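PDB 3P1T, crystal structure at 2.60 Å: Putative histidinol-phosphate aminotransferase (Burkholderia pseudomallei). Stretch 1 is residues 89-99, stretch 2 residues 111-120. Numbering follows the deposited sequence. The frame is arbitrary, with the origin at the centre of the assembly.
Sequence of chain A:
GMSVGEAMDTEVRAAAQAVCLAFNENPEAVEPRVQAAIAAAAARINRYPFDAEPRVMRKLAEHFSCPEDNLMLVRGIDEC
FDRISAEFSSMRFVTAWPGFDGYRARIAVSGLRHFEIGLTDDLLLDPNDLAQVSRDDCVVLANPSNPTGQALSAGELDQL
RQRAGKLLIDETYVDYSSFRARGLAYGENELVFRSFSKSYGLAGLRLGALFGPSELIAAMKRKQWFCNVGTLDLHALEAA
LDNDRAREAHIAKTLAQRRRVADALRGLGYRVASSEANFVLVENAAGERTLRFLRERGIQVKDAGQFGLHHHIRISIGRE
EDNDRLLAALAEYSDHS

Stretch 1, residues 89-99: SSMRFVTAWPG
Stretch 2, residues 111-120: GLRHFEIGLT

Two parallel β-strands, the first 92-96 and the second running through H114 and ending at I117, lie side by side with their axes at 27° and 4.5 Å apart at closest approach. The register pairs F93 with H114, V94 with F115, T95 with E116 and A96 with I117, CA-CA 4.7 to 5.1 Å, in extended backbone (phi -87° to -143°, psi 121° to 167°).

Backbone hydrogen bonds use the odd-numbered residues of both strands and run on into W97: F93 N to R113 O 2.9 Å, F115 N to F93 O 3.0 Å, T95 N to F115 O 3.3 Å (weak, 153°), I117 N to T95 O 2.9 Å and W97 N to I117 O 2.9 Å. CA-H...O contacts fill the gaps, as from V94 CA to F115 O, 3.2 Å, and G118 CA to W97 O, 3.3 Å.

On the face bearing R92, V94 and A96, R92 (chi1 t, chi2 t, bending at chi3 p) lays its guanidinium flat on the F115 ring (chi1 t), centres 4.5 Å apart and planes at 14°. V94 (t) brings CG1 to 3.6 Å from I117 CD1 (I117 m, t).

On the face bearing F93 and T95, H114 (t) swings its ring back so that NE2 donates to T95 OG1 (T95 p) at 2.7 Å. Water 2 donates to A96 O (2.9 Å) and E116 OE2 (2.7 Å; E116 m, t) and accepts from T95 OG1 (2.6 Å), so the T95 hydroxyl both accepts and donates.

Beyond the paired residues, L112 (m, t) points toward stretch 1 and sets CD1 over the F93 ring (chi1 m), 3.8 Å from its centroid. Water 1 accepts from R113 N (2.9 Å) and donates to S89 O (2.8 Å) and M91 O (2.6 Å). At the other end, cis-P98 packs CD 3.8 Å from L119 CG (L119 m, t).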

# COMPACT_ATOMS: atom_id res chain seq x y z
N SER A 89 -21.24 5.64 1.79
CA SER A 89 -21.49 4.63 2.83
C SER A 89 -22.98 4.39 3.12
O SER A 89 -23.31 3.31 3.65
CB SER A 89 -20.77 5.00 4.13
OG SER A 89 -21.03 6.34 4.52
N SER A 90 -23.88 5.32 2.74
CA SER A 90 -25.32 5.14 2.98
C SER A 90 -26.01 4.43 1.81
O SER A 90 -27.14 3.97 1.97
CB SER A 90 -25.99 6.48 3.23
OG SER A 90 -25.57 7.00 4.48
N MSE A 91 -25.35 4.35 0.65
CA MSE A 91 -25.94 3.74 -0.54
C MSE A 91 -25.96 2.19 -0.46
O MSE A 91 -25.19 1.56 0.29
CB MSE A 91 -25.16 4.16 -1.81
CG MSE A 91 -25.06 5.68 -2.01
SE MSE A 91 -24.32 6.18 -3.76
CE MSE A 91 -25.95 6.16 -4.79
N ARG A 92 -26.83 1.59 -1.29
CA ARG A 92 -26.88 0.14 -1.44
C ARG A 92 -25.90 -0.21 -2.52
O ARG A 92 -25.95 0.35 -3.62
CB ARG A 92 -28.30 -0.33 -1.74
CG ARG A 92 -28.43 -1.84 -1.83
CD ARG A 92 -29.83 -2.29 -2.14
NE ARG A 92 -30.25 -2.01 -3.51
CZ ARG A 92 -31.29 -2.60 -4.11
NH1 ARG A 92 -31.98 -3.55 -3.49
NH2 ARG A 92 -31.61 -2.29 -5.36
N PHE A 93 -24.97 -1.09 -2.21
CA PHE A 93 -23.97 -1.51 -3.18
C PHE A 93 -24.53 -2.71 -3.95
O PHE A 93 -25.11 -3.63 -3.36
CB PHE A 93 -22.63 -1.79 -2.49
CG PHE A 93 -21.95 -0.48 -2.17
CD1 PHE A 93 -22.35 0.27 -1.07
CD2 PHE A 93 -20.97 0.03 -3.01
CE1 PHE A 93 -21.78 1.52 -0.82
CE2 PHE A 93 -20.38 1.27 -2.73
CZ PHE A 93 -20.81 2.01 -1.65
N VAL A 94 -24.44 -2.62 -5.28
CA VAL A 94 -24.99 -3.62 -6.19
C VAL A 94 -23.86 -4.23 -7.03
O VAL A 94 -23.15 -3.51 -7.74
CB VAL A 94 -26.10 -3.00 -7.07
CG1 VAL A 94 -26.56 -3.98 -8.14
CG2 VAL A 94 -27.28 -2.55 -6.23
N THR A 95 -23.68 -5.54 -6.92
CA THR A 95 -22.65 -6.28 -7.64
C THR A 95 -23.29 -7.50 -8.31
O THR A 95 -24.43 -7.87 -7.99
CB THR A 95 -21.51 -6.70 -6.69
OG1 THR A 95 -22.00 -7.62 -5.71
CG2 THR A 95 -20.84 -5.50 -6.01
N ALA A 96 -22.55 -8.14 -9.24
CA ALA A 96 -23.00 -9.36 -9.92
C ALA A 96 -22.63 -10.58 -9.11
O ALA A 96 -21.58 -10.61 -8.47
CB ALA A 96 -22.39 -9.45 -11.29
N TRP A 97 -23.49 -11.58 -9.10
CA TRP A 97 -23.20 -12.86 -8.47
C TRP A 97 -23.98 -13.96 -9.19
O TRP A 97 -25.22 -13.92 -9.19
CB TRP A 97 -23.48 -12.88 -6.97
CG TRP A 97 -22.90 -14.10 -6.31
CD1 TRP A 97 -23.56 -15.25 -5.99
CD2 TRP A 97 -21.52 -14.33 -6.00
NE1 TRP A 97 -22.69 -16.16 -5.45
CE2 TRP A 97 -21.43 -15.63 -5.44
CE3 TRP A 97 -20.34 -13.57 -6.12
CZ2 TRP A 97 -20.22 -16.16 -4.98
CZ3 TRP A 97 -19.14 -14.11 -5.69
CH2 TRP A 97 -19.09 -15.39 -5.11
N PRO A 98 -23.30 -14.92 -9.86
CA PRO A 98 -21.85 -15.13 -9.94
C PRO A 98 -21.12 -13.96 -10.58
O PRO A 98 -21.66 -13.29 -11.45
CB PRO A 98 -21.72 -16.37 -10.84
CG PRO A 98 -22.99 -17.10 -10.62
CD PRO A 98 -24.02 -16.01 -10.54
N GLY A 99 -19.89 -13.73 -10.11
CA GLY A 99 -19.01 -12.67 -10.57
C GLY A 99 -17.80 -12.59 -9.66
O GLY A 99 -17.65 -13.44 -8.77
N GLY A 111 -19.87 -1.91 6.75
CA GLY A 111 -21.26 -2.02 7.15
C GLY A 111 -22.20 -1.56 6.05
O GLY A 111 -23.22 -0.90 6.32
N LEU A 112 -21.84 -1.89 4.78
CA LEU A 112 -22.63 -1.49 3.62
C LEU A 112 -23.75 -2.44 3.31
O LEU A 112 -23.57 -3.66 3.38
CB LEU A 112 -21.74 -1.37 2.37
CG LEU A 112 -20.47 -0.51 2.41
CD1 LEU A 112 -19.66 -0.75 1.17
CD2 LEU A 112 -20.77 0.97 2.60
N ARG A 113 -24.90 -1.88 2.90
CA ARG A 113 -26.06 -2.60 2.34
C ARG A 113 -25.66 -3.22 1.02
O ARG A 113 -24.85 -2.65 0.27
CB ARG A 113 -27.25 -1.66 2.17
CG ARG A 113 -28.10 -1.53 3.43
CD ARG A 113 -28.86 -0.23 3.46
NE ARG A 113 -29.88 -0.13 2.42
CZ ARG A 113 -30.00 0.90 1.59
NH1 ARG A 113 -29.15 1.92 1.66
NH2 ARG A 113 -30.97 0.92 0.68
N HIS A 114 -26.17 -4.43 0.74
CA HIS A 114 -25.75 -5.12 -0.48
C HIS A 114 -26.91 -5.88 -1.12
O HIS A 114 -27.69 -6.56 -0.43
CB HIS A 114 -24.59 -6.08 -0.11
CG HIS A 114 -23.87 -6.71 -1.26
ND1 HIS A 114 -23.29 -7.96 -1.13
CD2 HIS A 114 -23.63 -6.25 -2.51
CE1 HIS A 114 -22.73 -8.21 -2.30
NE2 HIS A 114 -22.90 -7.22 -3.16
N PHE A 115 -27.03 -5.73 -2.46
CA PHE A 115 -27.97 -6.41 -3.34
C PHE A 115 -27.19 -6.97 -4.50
O PHE A 115 -26.29 -6.30 -5.00
CB PHE A 115 -29.12 -5.49 -3.80
CG PHE A 115 -30.03 -6.14 -4.84
CD1 PHE A 115 -30.98 -7.08 -4.47
CD2 PHE A 115 -29.90 -5.82 -6.20
CE1 PHE A 115 -31.80 -7.70 -5.45
CE2 PHE A 115 -30.72 -6.43 -7.17
CZ PHE A 115 -31.67 -7.36 -6.78
N GLU A 116 -27.51 -8.20 -4.93
CA GLU A 116 -26.76 -8.81 -6.03
C GLU A 116 -27.62 -9.14 -7.24
O GLU A 116 -28.75 -9.62 -7.09
CB GLU A 116 -26.07 -10.09 -5.57
CG GLU A 116 -24.91 -9.85 -4.63
CD GLU A 116 -24.29 -11.12 -4.10
OE1 GLU A 116 -25.05 -12.05 -3.72
OE2 GLU A 116 -23.04 -11.20 -4.05
N ILE A 117 -27.06 -8.90 -8.43
CA ILE A 117 -27.65 -9.19 -9.74
C ILE A 117 -27.19 -10.57 -10.16
O ILE A 117 -26.00 -10.82 -10.30
CB ILE A 117 -27.29 -8.12 -10.81
CG1 ILE A 117 -27.75 -6.73 -10.39
CG2 ILE A 117 -27.86 -8.50 -12.19
CD1 ILE A 117 -27.21 -5.62 -11.23
N GLY A 118 -28.15 -11.46 -10.38
CA GLY A 118 -27.88 -12.81 -10.82
C GLY A 118 -27.56 -12.90 -12.30
O GLY A 118 -27.56 -11.88 -13.01
N LEU A 119 -27.29 -14.13 -12.77
CA LEU A 119 -26.98 -14.34 -14.18
C LEU A 119 -27.99 -15.28 -14.83
O LEU A 119 -28.58 -16.14 -14.16
CB LEU A 119 -25.56 -14.91 -14.39
CG LEU A 119 -24.37 -14.13 -13.81
CD1 LEU A 119 -23.08 -14.82 -14.15
CD2 LEU A 119 -24.31 -12.68 -14.31
N THR A 120 -28.18 -15.11 -16.14
CA THR A 120 -29.02 -15.98 -16.97
C THR A 120 -28.21 -17.26 -17.21
O THR A 120 -27.06 -17.35 -16.78
CB THR A 120 -29.45 -15.27 -18.28
OG1 THR A 120 -28.33 -15.13 -19.16
CG2 THR A 120 -30.15 -13.93 -18.05
O HOH W 1 -24.67 1.02 2.77
O HOH W 2 -21.14 -10.04 -5.66